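Local coordinates for lipoprotein (Mycoplasma mycoides subsp. capri, PDB 7ADK) that probably cleaves proteins as a lipoprotein peptidase of the PA clan, whose members share the chymotrypsin-like fold, at residues L287-Y292 and Y660-W665; D643-Q648 and K671-L676; S761-R764 and L770-V773; Y774-E779 and T783-A788. One frame throughout, in Å; residues are numbered along the deposited sequence.

How the interactions relate
Interactions 1, 3 and 4 are buried, whereas interaction 2 lies towards the surface, its centre about 23 Å from the centre of the chain. Interactions 3 and 4 share strand 769-778, which pairs with 761-765 along one part and 783-792 along the next; backbone hydrogen bonds and a bulge mark both. Interactions 1 and 2 involve loops, have no hydrogen bond across their segments, and rest on an aromatic ring meeting an amide or a second ring. These two touch each other where Ser663 OG reaches Asp643 OD2 and Trp665 packs on Phe644. Strand 421-433 meets both interactions 1 and 3, pairing with strand 289-293 of the former and placing Trp427 against the latter.

Interaction 1: L287-Y292 and Y660-W665; sequences LPNEEY and YDFSLW
Asn289 ND2, hydrogen-bonded to Asn480 OD1 of a third segment, also sits over one face of the Phe662 ring, displaced toward the rim and 3.1 Å from Phe662 CG. The other end of the amide, Asn289 OD1, lies 3.7 Å from Phe662 CE1. Amide and ring planes are turned 73° apart, so the amide stands steeply on the ring instead of lying flat against it. With CG beside its own backbone N and anti to the carbonyl carbon (chi1 -58°), Phe662 extends its ring over the end of the Asn289 side chain. Asn289 belongs to strand 289-293, which runs between strands 421-433 and 461-467 in an antiparallel sheet, consistent with one of the two beta domains of a PA-clan peptidase; the 660-665 loop packs on that sheet, with Phe662 also touching Ser423. Two N-H groups, those of Phe662 and Gly481, meet Asp661 OD1, next to Phe662 in the loop, and probably steady the backbone there. The bond from Phe662 N to Asp661 OD1 measures 2.9 Å and reaches the oxygen from above the carboxylate plane. Farther along the strand, Glu291 sends OE2 to within 4.3 Å of Phe662 CE2, approaching the ring obliquely, while the same carboxylate makes a salt bridge with Lys488 NZ.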
loop_
_atom_site.group_PDB
_atom_site.type_symbol
_atom_site.label_atom_id
_atom_site.label_comp_id
_atom_site.label_asym_id
_atom_site.label_seq_id
_atom_site.Cartn_x
_atom_site.Cartn_y
_atom_site.Cartn_z
ATOM N N LEU B 287 -4.777 18.689 -10.456
ATOM C CA LEU B 287 -4.469 17.617 -11.356
ATOM C C LEU B 287 -3.081 17.071 -11.040
ATOM O O LEU B 287 -3.007 15.876 -10.733
ATOM C CB LEU B 287 -4.845 17.988 -12.826
ATOM C CG LEU B 287 -4.050 19.010 -13.664
ATOM C CD1 LEU B 287 -2.889 18.365 -14.415
ATOM C CD2 LEU B 287 -4.934 19.613 -14.739
ATOM N N PRO B 288 -1.994 17.866 -11.033
ATOM C CA PRO B 288 -0.701 17.287 -11.167
ATOM C C PRO B 288 0.034 17.120 -9.843
ATOM O O PRO B 288 0.314 18.073 -9.108
ATOM C CB PRO B 288 0.036 18.209 -12.120
ATOM C CG PRO B 288 -0.646 19.562 -12.009
ATOM C CD PRO B 288 -1.824 19.303 -11.071
ATOM N N ASN B 289 0.370 15.874 -9.571
ATOM C CA ASN B 289 1.532 15.535 -8.794
ATOM C C ASN B 289 2.673 15.904 -9.752
ATOM O O ASN B 289 2.710 15.403 -10.873
ATOM C CB ASN B 289 1.470 14.030 -8.548
ATOM C CG ASN B 289 2.674 13.446 -7.852
ATOM O OD1 ASN B 289 3.544 14.129 -7.353
ATOM N ND2 ASN B 289 2.745 12.145 -7.782
ATOM N N GLU B 290 3.529 16.848 -9.392
ATOM C CA GLU B 290 4.562 17.351 -10.307
ATOM C C GLU B 290 5.971 17.084 -9.800
ATOM O O GLU B 290 6.219 17.065 -8.591
ATOM C CB GLU B 290 4.318 18.827 -10.664
ATOM C CG GLU B 290 4.315 19.742 -9.428
ATOM C CD GLU B 290 4.804 21.172 -9.691
ATOM O OE1 GLU B 290 5.046 21.543 -10.867
ATOM O OE2 GLU B 290 4.972 21.920 -8.699
ATOM N N GLU B 291 6.890 16.902 -10.748
ATOM C CA GLU B 291 8.307 16.630 -10.540
ATOM C C GLU B 291 9.156 17.583 -11.390
ATOM O O GLU B 291 8.884 17.769 -12.575
ATOM C CB GLU B 291 8.656 15.174 -10.899
ATOM C CG GLU B 291 7.912 14.064 -10.127
ATOM C CD GLU B 291 6.848 13.310 -10.963
ATOM O OE1 GLU B 291 5.922 13.942 -11.507
ATOM O OE2 GLU B 291 6.928 12.061 -11.065
ATOM N N TYR B 292 10.221 18.135 -10.812
ATOM C CA TYR B 292 11.288 18.835 -11.523
ATOM C C TYR B 292 12.622 18.127 -11.275
ATOM O O TYR B 292 13.035 18.027 -10.124
ATOM C CB TYR B 292 11.387 20.283 -11.040
ATOM C CG TYR B 292 10.151 21.118 -11.255
ATOM C CD1 TYR B 292 9.766 21.421 -12.564
ATOM C CD2 TYR B 292 9.378 21.565 -10.164
ATOM C CE1 TYR B 292 8.637 22.202 -12.818
ATOM C CE2 TYR B 292 8.209 22.315 -10.424
ATOM C CZ TYR B 292 7.840 22.631 -11.742
ATOM O OH TYR B 292 6.681 23.272 -12.001
ATOM N N TYR B 660 10.229 7.017 -7.284
ATOM C CA TYR B 660 9.203 7.215 -8.324
ATOM C C TYR B 660 7.721 7.037 -7.882
ATOM O O TYR B 660 6.858 7.003 -8.765
ATOM C CB TYR B 660 9.551 6.357 -9.580
ATOM C CG TYR B 660 10.652 6.808 -10.540
ATOM C CD1 TYR B 660 11.311 8.052 -10.423
ATOM C CD2 TYR B 660 10.935 5.985 -11.654
ATOM C CE1 TYR B 660 12.209 8.474 -11.425
ATOM C CE2 TYR B 660 11.838 6.402 -12.651
ATOM C CZ TYR B 660 12.473 7.658 -12.544
ATOM O OH TYR B 660 13.322 8.091 -13.515
ATOM N N ASP B 661 7.366 6.945 -6.585
ATOM C CA ASP B 661 5.988 6.574 -6.188
ATOM C C ASP B 661 5.304 7.373 -5.063
ATOM O O ASP B 661 5.905 7.776 -4.066
ATOM C CB ASP B 661 5.865 5.058 -5.957
ATOM C CG ASP B 661 4.513 4.493 -6.409
ATOM O OD1 ASP B 661 3.661 5.257 -6.922
ATOM O OD2 ASP B 661 4.321 3.268 -6.267
ATOM N N PHE B 662 3.994 7.581 -5.247
ATOM C CA PHE B 662 3.157 8.558 -4.554
ATOM C C PHE B 662 1.744 8.032 -4.275
ATOM O O PHE B 662 1.268 7.077 -4.891
ATOM C CB PHE B 662 3.070 9.859 -5.358
ATOM C CG PHE B 662 4.385 10.533 -5.665
ATOM C CD1 PHE B 662 4.788 11.652 -4.927
ATOM C CD2 PHE B 662 5.177 10.091 -6.736
ATOM C CE1 PHE B 662 5.988 12.310 -5.237
ATOM C CE2 PHE B 662 6.388 10.729 -7.032
ATOM C CZ PHE B 662 6.793 11.840 -6.281
ATOM N N SER B 663 1.051 8.695 -3.345
ATOM C CA SER B 663 -0.316 8.391 -2.883
ATOM C C SER B 663 -1.290 9.538 -3.191
ATOM O O SER B 663 -0.856 10.675 -3.275
ATOM C CB SER B 663 -0.322 8.173 -1.373
ATOM O OG SER B 663 0.606 7.197 -0.970
ATOM N N LEU B 664 -2.598 9.291 -3.318
ATOM C CA LEU B 664 -3.650 10.311 -3.489
ATOM C C LEU B 664 -4.285 10.696 -2.140
ATOM O O LEU B 664 -5.433 10.363 -1.857
ATOM C CB LEU B 664 -4.683 9.799 -4.509
ATOM C CG LEU B 664 -5.829 10.788 -4.836
ATOM C CD1 LEU B 664 -5.460 11.759 -5.940
ATOM C CD2 LEU B 664 -7.056 10.023 -5.290
ATOM N N TRP B 665 -3.525 11.374 -1.279
ATOM C CA TRP B 665 -3.957 11.743 0.078
ATOM C C TRP B 665 -5.158 12.711 0.083
ATOM O O TRP B 665 -5.406 13.460 -0.852
ATOM C CB TRP B 665 -2.770 12.271 0.896
ATOM C CG TRP B 665 -2.695 11.874 2.344
ATOM C CD1 TRP B 665 -3.231 12.542 3.386
ATOM C CD2 TRP B 665 -2.019 10.724 2.942
ATOM N NE1 TRP B 665 -2.955 11.880 4.556
ATOM C CE2 TRP B 665 -2.248 10.734 4.341
ATOM C CE3 TRP B 665 -1.207 9.687 2.452
ATOM C CZ2 TRP B 665 -1.793 9.733 5.193
ATOM C CZ3 TRP B 665 -0.724 8.678 3.300
ATOM C CH2 TRP B 665 -1.039 8.682 4.661
#

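Interaction 2: D643-Q648 and K671-L676; sequences DFYLDQ and KFYNKL
Tyr645 lays its side chain across the ring of Tyr673, and this pair makes up nearly all of the contact. Its CB starts directly above the middle of the Tyr673 ring, 3.6 Å from the centroid and 14° off the ring normal, a CH-pi contact over the face. CG follows, 4.0 Å from Tyr673 CD1. One step on, CD1 approaches Tyr673 CG to 3.5 Å, still over that ring, and CE1 then passes 4.2 Å from Tyr673 CB. On the other branch, Tyr645 CD2 lies over the rim of one face of the Phe644 ring, 3.7 Å above its plane, and CE2 packs near Trp665 CH2. The tip leaves the pair altogether: Tyr645 OH is hydrogen-bonded to Ser267 O. Because the side chain slants as it goes, the two rings form an oblique pair, inclined at 38° with centroids 4.8 Å apart. In Tyr673, CG anti to the backbone N (chi1 -175°) carries the ring out toward the 643-648 loop, and its OH is held by Asp270 OD2. The backbone under Tyr645 is shaped by an Asx turn, in which Asp643 OD1 accepts from Tyr645 N at 3.2 Å. The loops before and after helix 651-655 in the sequence are joined here, both tyrosines also packing on Val269, and Lys671 and Lys675 touch the chain of another protein. The rings thus meet through CH-pi and van der Waals contact alone, while the hydroxyls bond to Ser267 O and Asp270 OD2, which probably limits how the two rings can shift.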
loop_
_atom_site.group_PDB
_atom_site.type_symbol
_atom_site.label_atom_id
_atom_site.label_comp_id
_atom_site.label_asym_id
_atom_site.label_seq_id
_atom_site.Cartn_x
_atom_site.Cartn_y
_atom_site.Cartn_z
ATOM N N ASP B 643 3.004 5.816 3.637
ATOM C CA ASP B 643 1.654 5.311 3.390
ATOM C C ASP B 643 1.394 4.005 4.159
ATOM O O ASP B 643 1.784 2.915 3.742
ATOM C CB ASP B 643 1.456 5.170 1.871
ATOM C CG ASP B 643 0.057 4.731 1.438
ATOM O OD1 ASP B 643 -0.709 4.227 2.289
ATOM O OD2 ASP B 643 -0.254 4.923 0.241
ATOM N N PHE B 644 0.740 4.136 5.311
ATOM C CA PHE B 644 0.471 3.067 6.272
ATOM C C PHE B 644 -0.738 2.180 5.944
ATOM O O PHE B 644 -1.000 1.209 6.653
ATOM C CB PHE B 644 0.330 3.707 7.656
ATOM C CG PHE B 644 -0.717 4.795 7.788
ATOM C CD1 PHE B 644 -0.348 6.147 7.674
ATOM C CD2 PHE B 644 -2.045 4.452 8.085
ATOM C CE1 PHE B 644 -1.296 7.152 7.908
ATOM C CE2 PHE B 644 -2.987 5.460 8.319
ATOM C CZ PHE B 644 -2.610 6.807 8.242
ATOM N N TYR B 645 -1.491 2.485 4.887
ATOM C CA TYR B 645 -2.673 1.705 4.518
ATOM C C TYR B 645 -2.346 0.473 3.678
ATOM O O TYR B 645 -3.140 -0.464 3.616
ATOM C CB TYR B 645 -3.642 2.586 3.751
ATOM C CG TYR B 645 -4.245 3.714 4.551
ATOM C CD1 TYR B 645 -5.477 3.498 5.179
ATOM C CD2 TYR B 645 -3.593 4.954 4.662
ATOM C CE1 TYR B 645 -6.049 4.511 5.953
ATOM C CE2 TYR B 645 -4.180 5.980 5.411
ATOM C CZ TYR B 645 -5.378 5.733 6.101
ATOM O OH TYR B 645 -5.881 6.663 6.935
ATOM N N LEU B 646 -1.169 0.450 3.050
ATOM C CA LEU B 646 -0.620 -0.710 2.353
ATOM C C LEU B 646 -0.407 -1.880 3.330
ATOM O O LEU B 646 0.267 -1.720 4.349
ATOM C CB LEU B 646 0.702 -0.307 1.684
ATOM C CG LEU B 646 0.565 0.748 0.577
ATOM C CD1 LEU B 646 1.930 1.307 0.212
ATOM C CD2 LEU B 646 -0.045 0.160 -0.687
ATOM N N ASP B 647 -0.959 -3.061 3.044
ATOM C CA ASP B 647 -0.707 -4.262 3.847
ATOM C C ASP B 647 0.754 -4.721 3.713
ATOM O O ASP B 647 1.349 -4.595 2.644
ATOM C CB ASP B 647 -1.672 -5.397 3.483
ATOM C CG ASP B 647 -1.449 -6.650 4.337
ATOM O OD1 ASP B 647 -1.187 -6.523 5.550
ATOM O OD2 ASP B 647 -1.453 -7.762 3.781
ATOM N N GLN B 648 1.318 -5.323 4.760
ATOM C CA GLN B 648 2.677 -5.865 4.766
ATOM C C GLN B 648 2.937 -6.846 3.609
ATOM O O GLN B 648 4.068 -6.954 3.141
ATOM C CB GLN B 648 2.943 -6.509 6.137
ATOM C CG GLN B 648 4.303 -7.203 6.232
ATOM C CD GLN B 648 4.739 -7.551 7.643
ATOM O OE1 GLN B 648 3.991 -7.479 8.607
ATOM N NE2 GLN B 648 5.973 -7.931 7.836
ATOM N N LYS B 671 -11.259 5.029 8.416
ATOM C CA LYS B 671 -12.250 3.951 8.335
ATOM C C LYS B 671 -12.798 3.704 6.935
ATOM O O LYS B 671 -13.360 2.643 6.704
ATOM C CB LYS B 671 -13.392 4.260 9.317
ATOM C CG LYS B 671 -12.896 4.189 10.768
ATOM C CD LYS B 671 -13.962 4.602 11.781
ATOM C CE LYS B 671 -13.386 4.500 13.196
ATOM N NZ LYS B 671 -14.256 5.142 14.201
ATOM N N PHE B 672 -12.620 4.620 5.987
ATOM C CA PHE B 672 -13.155 4.497 4.628
ATOM C C PHE B 672 -12.354 3.580 3.688
ATOM O O PHE B 672 -12.852 3.266 2.613
ATOM C CB PHE B 672 -13.252 5.901 4.010
ATOM C CG PHE B 672 -14.267 6.883 4.579
ATOM C CD1 PHE B 672 -15.319 6.477 5.418
ATOM C CD2 PHE B 672 -14.171 8.236 4.205
ATOM C CE1 PHE B 672 -16.236 7.419 5.905
ATOM C CE2 PHE B 672 -15.080 9.183 4.702
ATOM C CZ PHE B 672 -16.106 8.774 5.562
ATOM N N TYR B 673 -11.142 3.132 4.044
ATOM C CA TYR B 673 -10.094 2.777 3.073
ATOM C C TYR B 673 -10.464 1.815 1.930
ATOM O O TYR B 673 -10.317 2.170 0.763
ATOM C CB TYR B 673 -8.842 2.285 3.811
ATOM C CG TYR B 673 -7.671 2.011 2.877
ATOM C CD1 TYR B 673 -7.223 3.033 2.027
ATOM C CD2 TYR B 673 -7.063 0.743 2.808
ATOM C CE1 TYR B 673 -6.209 2.791 1.095
ATOM C CE2 TYR B 673 -6.043 0.499 1.866
ATOM C CZ TYR B 673 -5.613 1.527 1.006
ATOM O OH TYR B 673 -4.595 1.336 0.127
ATOM N N ASN B 674 -10.946 0.615 2.236
ATOM C CA ASN B 674 -11.385 -0.381 1.247
ATOM C C ASN B 674 -12.904 -0.633 1.332
ATOM O O ASN B 674 -13.396 -1.700 0.967
ATOM C CB ASN B 674 -10.516 -1.652 1.401
ATOM C CG ASN B 674 -9.325 -1.701 0.465
ATOM O OD1 ASN B 674 -9.383 -1.318 -0.688
ATOM N ND2 ASN B 674 -8.220 -2.254 0.899
ATOM N N LYS B 675 -13.659 0.328 1.879
ATOM C CA LYS B 675 -15.013 0.107 2.401
ATOM C C LYS B 675 -16.119 0.834 1.625
ATOM O O LYS B 675 -17.283 0.476 1.761
ATOM C CB LYS B 675 -15.016 0.457 3.898
ATOM C CG LYS B 675 -14.003 -0.296 4.776
ATOM C CD LYS B 675 -14.308 -1.794 4.893
ATOM C CE LYS B 675 -13.420 -2.442 5.959
ATOM N NZ LYS B 675 -13.813 -3.837 6.242
ATOM N N LEU B 676 -15.778 1.825 0.801
ATOM C CA LEU B 676 -16.708 2.650 0.006
ATOM C C LEU B 676 -17.086 2.036 -1.361
ATOM O O LEU B 676 -17.853 2.643 -2.097
ATOM C CB LEU B 676 -16.090 4.063 -0.157
ATOM C CG LEU B 676 -16.499 5.097 0.904
ATOM C CD1 LEU B 676 -16.339 4.604 2.334
ATOM C CD2 LEU B 676 -15.662 6.356 0.740
#

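Interaction 3: S761-R764 and L770-V773; sequences SSVR and LLAV
Ser762, Arg764 and Leu770 gather on one face of a beta hairpin, where their side chains pack together, the torsions bringing OG, guanidinium and CD2 to one place. Ser762 OG lies between its backbone N and carbonyl carbon (chi1 63°), a rotamer that turns the hydroxyl oxygen toward Arg764. The arginine runs extended from CG to NE and takes that oxygen side-on: NE is 2.9 Å and NH2 3.2 Å from Ser762 OG, with the oxygen only 5° out of the guanidinium plane. Leu770 lies alongside Arg764, pointing the same way, and its CD2 rests over one face of the guanidinium, 3.7 Å from Arg764 NE. The same methyl reaches Ser762 CB at 3.5 Å, so a single branch of the leucine covers both partners of the bond. The third nitrogen, NH1, is hydrogen-bonded to Asn768 OD1 in the turn of the hairpin. Below these groups the antiparallel strands carry a classic beta bulge, with Leu771 and Ala772 both opposite Val763. Val763 O accepts from Leu771 N at 2.9 Å and from Ala772 N at 3.2 Å, while Val763 N donates to Ala772 O. On the reverse face Val763 CB meets Ala772 CB at 4.0 Å, and Ala786 of the next strand packs on both residues. Trp427 of strand 421-433 lies against the Ser762, Arg764 and Leu770 side. The two bonds to Ser762 OG fix the rotation of a buried cationic group and, with that to Asn768 OD1, probably offset part of the cost of burying it, while the Leu770 methyl adds apolar packing.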
loop_
_atom_site.group_PDB
_atom_site.type_symbol
_atom_site.label_atom_id
_atom_site.label_comp_id
_atom_site.label_asym_id
_atom_site.label_seq_id
_atom_site.Cartn_x
_atom_site.Cartn_y
_atom_site.Cartn_z
ATOM N N SER B 761 -1.045 22.089 -1.699
ATOM C CA SER B 761 -2.328 21.399 -1.777
ATOM C C SER B 761 -3.467 22.344 -1.417
ATOM O O SER B 761 -3.504 22.859 -0.308
ATOM C CB SER B 761 -2.234 20.246 -0.796
ATOM O OG SER B 761 -1.184 19.410 -1.163
ATOM N N SER B 762 -4.365 22.643 -2.347
ATOM C CA SER B 762 -5.455 23.588 -2.112
ATOM C C SER B 762 -6.479 23.046 -1.124
ATOM O O SER B 762 -7.144 22.055 -1.406
ATOM C CB SER B 762 -6.176 23.951 -3.411
ATOM O OG SER B 762 -6.794 22.828 -3.987
ATOM N N VAL B 763 -6.685 23.759 -0.026
ATOM C CA VAL B 763 -7.900 23.681 0.761
ATOM C C VAL B 763 -8.993 24.417 0.009
ATOM O O VAL B 763 -8.798 25.561 -0.398
ATOM C CB VAL B 763 -7.659 24.336 2.130
ATOM C CG1 VAL B 763 -8.857 24.266 3.057
ATOM C CG2 VAL B 763 -6.431 23.771 2.839
ATOM N N ARG B 764 -10.165 23.818 -0.144
ATOM C CA ARG B 764 -11.334 24.438 -0.775
ATOM C C ARG B 764 -12.550 24.327 0.101
ATOM O O ARG B 764 -12.538 23.623 1.090
ATOM C CB ARG B 764 -11.643 23.787 -2.122
ATOM C CG ARG B 764 -10.393 23.601 -2.949
ATOM C CD ARG B 764 -10.750 23.231 -4.365
ATOM N NE ARG B 764 -9.528 22.914 -5.091
ATOM C CZ ARG B 764 -9.370 22.802 -6.374
ATOM N NH1 ARG B 764 -10.345 22.896 -7.199
ATOM N NH2 ARG B 764 -8.192 22.590 -6.831
ATOM N N LEU B 770 -11.588 28.092 -3.644
ATOM C CA LEU B 770 -10.224 28.038 -3.131
ATOM C C LEU B 770 -10.071 28.918 -1.897
ATOM O O LEU B 770 -10.336 30.114 -1.935
ATOM C CB LEU B 770 -9.265 28.506 -4.234
ATOM C CG LEU B 770 -9.067 27.525 -5.393
ATOM C CD1 LEU B 770 -8.334 28.225 -6.518
ATOM C CD2 LEU B 770 -8.199 26.351 -4.980
ATOM N N LEU B 771 -9.616 28.331 -0.794
ATOM C CA LEU B 771 -9.670 28.937 0.539
ATOM C C LEU B 771 -8.283 29.119 1.153
ATOM O O LEU B 771 -7.935 30.222 1.579
ATOM C CB LEU B 771 -10.602 28.080 1.412
ATOM C CG LEU B 771 -10.661 28.461 2.899
ATOM C CD1 LEU B 771 -11.171 29.872 3.119
ATOM C CD2 LEU B 771 -11.608 27.508 3.617
ATOM N N ALA B 772 -7.475 28.061 1.162
ATOM C CA ALA B 772 -6.110 28.119 1.673
ATOM C C ALA B 772 -5.153 27.185 0.919
ATOM O O ALA B 772 -5.588 26.314 0.182
ATOM C CB ALA B 772 -6.122 27.879 3.183
ATOM N N VAL B 773 -3.846 27.346 1.087
ATOM C CA VAL B 773 -2.801 26.532 0.452
ATOM C C VAL B 773 -1.955 25.829 1.499
ATOM O O VAL B 773 -1.211 26.483 2.212
ATOM C CB VAL B 773 -1.871 27.385 -0.428
ATOM C CG1 VAL B 773 -1.108 26.463 -1.363
ATOM C CG2 VAL B 773 -2.620 28.432 -1.226
#

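Interaction 4: Y774-E779 and T783-A788; sequences YHASNE and TGLAVA
Strands 774-778 and 783-788 run antiparallel at 156° in a beta hairpin, with a beta bulge at His775 that shifts the register by one residue between Tyr774 and Ala776. Leu785 lies at the bulge: His775 N donates to its carbonyl O at 3.0 Å, nearly straight onto the oxygen, and Leu785 N donates to Ala776 O at 2.9 Å. Asn778 N bonds to Thr783 O toward the turn. The hairpin belongs to the mixed sheet, consistent with the second beta domain of a PA-clan peptidase. Tyr774, its CG anti to the backbone N (chi1 -172°), carries its ring alongside the partner strand, CE1 3.5 Å from the C atom of Gly784, which has no side chain there. Tyr752 meets this ring edge-to-face. Ala776 CB touches Leu785 CD1 on the other side of the sheet. The His775 imidazole stands beside the bulge and crosses Val787 at about a right angle, with ND1 4.0 Å from Val787 CG2. Between Tyr774 OH and Ser777 OG a hydrogen bond of 2.7 Å joins two residues three apart along one strand.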
loop_
_atom_site.group_PDB
_atom_site.type_symbol
_atom_site.label_atom_id
_atom_site.label_comp_id
_atom_site.label_asym_id
_atom_site.label_seq_id
_atom_site.Cartn_x
_atom_site.Cartn_y
_atom_site.Cartn_z
ATOM N N TYR B 774 -2.020 24.511 1.611
ATOM C CA TYR B 774 -1.240 23.756 2.590
ATOM C C TYR B 774 0.242 23.696 2.236
ATOM O O TYR B 774 0.599 23.478 1.077
ATOM C CB TYR B 774 -1.808 22.359 2.707
ATOM C CG TYR B 774 -1.209 21.538 3.810
ATOM C CD1 TYR B 774 -1.753 21.624 5.101
ATOM C CD2 TYR B 774 -0.178 20.625 3.525
ATOM C CE1 TYR B 774 -1.306 20.746 6.097
ATOM C CE2 TYR B 774 0.278 19.756 4.525
ATOM C CZ TYR B 774 -0.300 19.805 5.807
ATOM O OH TYR B 774 0.048 18.884 6.729
ATOM N N HIS B 775 1.122 23.825 3.232
ATOM C CA HIS B 775 2.574 23.817 2.983
ATOM C C HIS B 775 3.456 23.115 4.020
ATOM O O HIS B 775 4.481 22.566 3.630
ATOM C CB HIS B 775 3.078 25.238 2.734
ATOM C CG HIS B 775 3.239 26.089 3.963
ATOM N ND1 HIS B 775 2.247 26.849 4.564
ATOM C CD2 HIS B 775 4.395 26.254 4.661
ATOM C CE1 HIS B 775 2.834 27.460 5.596
ATOM N NE2 HIS B 775 4.118 27.121 5.678
ATOM N N ALA B 776 3.082 23.074 5.292
ATOM C CA ALA B 776 3.864 22.430 6.345
ATOM C C ALA B 776 3.051 21.359 7.056
ATOM O O ALA B 776 1.881 21.576 7.336
ATOM C CB ALA B 776 4.355 23.482 7.320
ATOM N N SER B 777 3.671 20.231 7.395
ATOM C CA SER B 777 3.046 19.131 8.144
ATOM C C SER B 777 3.678 18.915 9.507
ATOM O O SER B 777 4.872 19.137 9.687
ATOM C CB SER B 777 3.142 17.809 7.392
ATOM O OG SER B 777 2.523 17.899 6.139
ATOM N N ASN B 778 2.892 18.424 10.452
ATOM C CA ASN B 778 3.357 17.929 11.729
ATOM C C ASN B 778 2.567 16.668 12.093
ATOM O O ASN B 778 1.469 16.721 12.633
ATOM C CB ASN B 778 3.231 19.068 12.739
ATOM C CG ASN B 778 3.821 18.726 14.082
ATOM O OD1 ASN B 778 3.942 17.579 14.485
ATOM N ND2 ASN B 778 4.201 19.721 14.828
ATOM N N GLU B 779 3.125 15.498 11.774
ATOM C CA GLU B 779 2.474 14.206 12.017
ATOM C C GLU B 779 2.478 13.778 13.488
ATOM O O GLU B 779 1.800 12.818 13.831
ATOM C CB GLU B 779 3.029 13.131 11.065
ATOM C CG GLU B 779 4.499 12.751 11.291
ATOM C CD GLU B 779 4.969 11.622 10.352
ATOM O OE1 GLU B 779 5.931 11.815 9.575
ATOM O OE2 GLU B 779 4.438 10.490 10.401
ATOM N N THR B 783 -1.738 17.492 12.382
ATOM C CA THR B 783 -2.261 18.644 11.650
ATOM C C THR B 783 -1.114 19.339 10.914
ATOM O O THR B 783 0.035 18.911 10.955
ATOM C CB THR B 783 -3.050 19.559 12.603
ATOM O OG1 THR B 783 -3.748 20.582 11.949
ATOM C CG2 THR B 783 -2.193 20.274 13.630
ATOM N N GLY B 784 -1.398 20.413 10.208
ATOM C CA GLY B 784 -0.395 21.229 9.549
ATOM C C GLY B 784 -0.982 22.549 9.091
ATOM O O GLY B 784 -2.115 22.853 9.425
ATOM N N LEU B 785 -0.230 23.344 8.345
ATOM C CA LEU B 785 -0.496 24.765 8.164
ATOM C C LEU B 785 -0.801 25.137 6.715
ATOM O O LEU B 785 -0.105 24.696 5.800
ATOM C CB LEU B 785 0.703 25.543 8.698
ATOM C CG LEU B 785 0.944 25.335 10.204
ATOM C CD1 LEU B 785 2.380 24.917 10.464
ATOM C CD2 LEU B 785 0.650 26.603 10.979
ATOM N N ALA B 786 -1.813 25.978 6.506
ATOM C CA ALA B 786 -2.228 26.451 5.187
ATOM C C ALA B 786 -2.349 27.983 5.083
ATOM O O ALA B 786 -2.968 28.617 5.928
ATOM C CB ALA B 786 -3.518 25.735 4.786
ATOM N N VAL B 787 -1.803 28.580 4.023
ATOM C CA VAL B 787 -1.847 30.015 3.712
ATOM C C VAL B 787 -3.228 30.419 3.233
ATOM O O VAL B 787 -3.643 29.959 2.176
ATOM C CB VAL B 787 -0.824 30.360 2.616
ATOM C CG1 VAL B 787 -0.908 31.804 2.140
ATOM C CG2 VAL B 787 0.599 30.145 3.091
ATOM N N ALA B 788 -3.932 31.317 3.916
ATOM C CA ALA B 788 -5.127 31.908 3.328
ATOM C C ALA B 788 -4.741 32.924 2.240
ATOM O O ALA B 788 -3.878 33.782 2.437
ATOM C CB ALA B 788 -6.017 32.500 4.413
#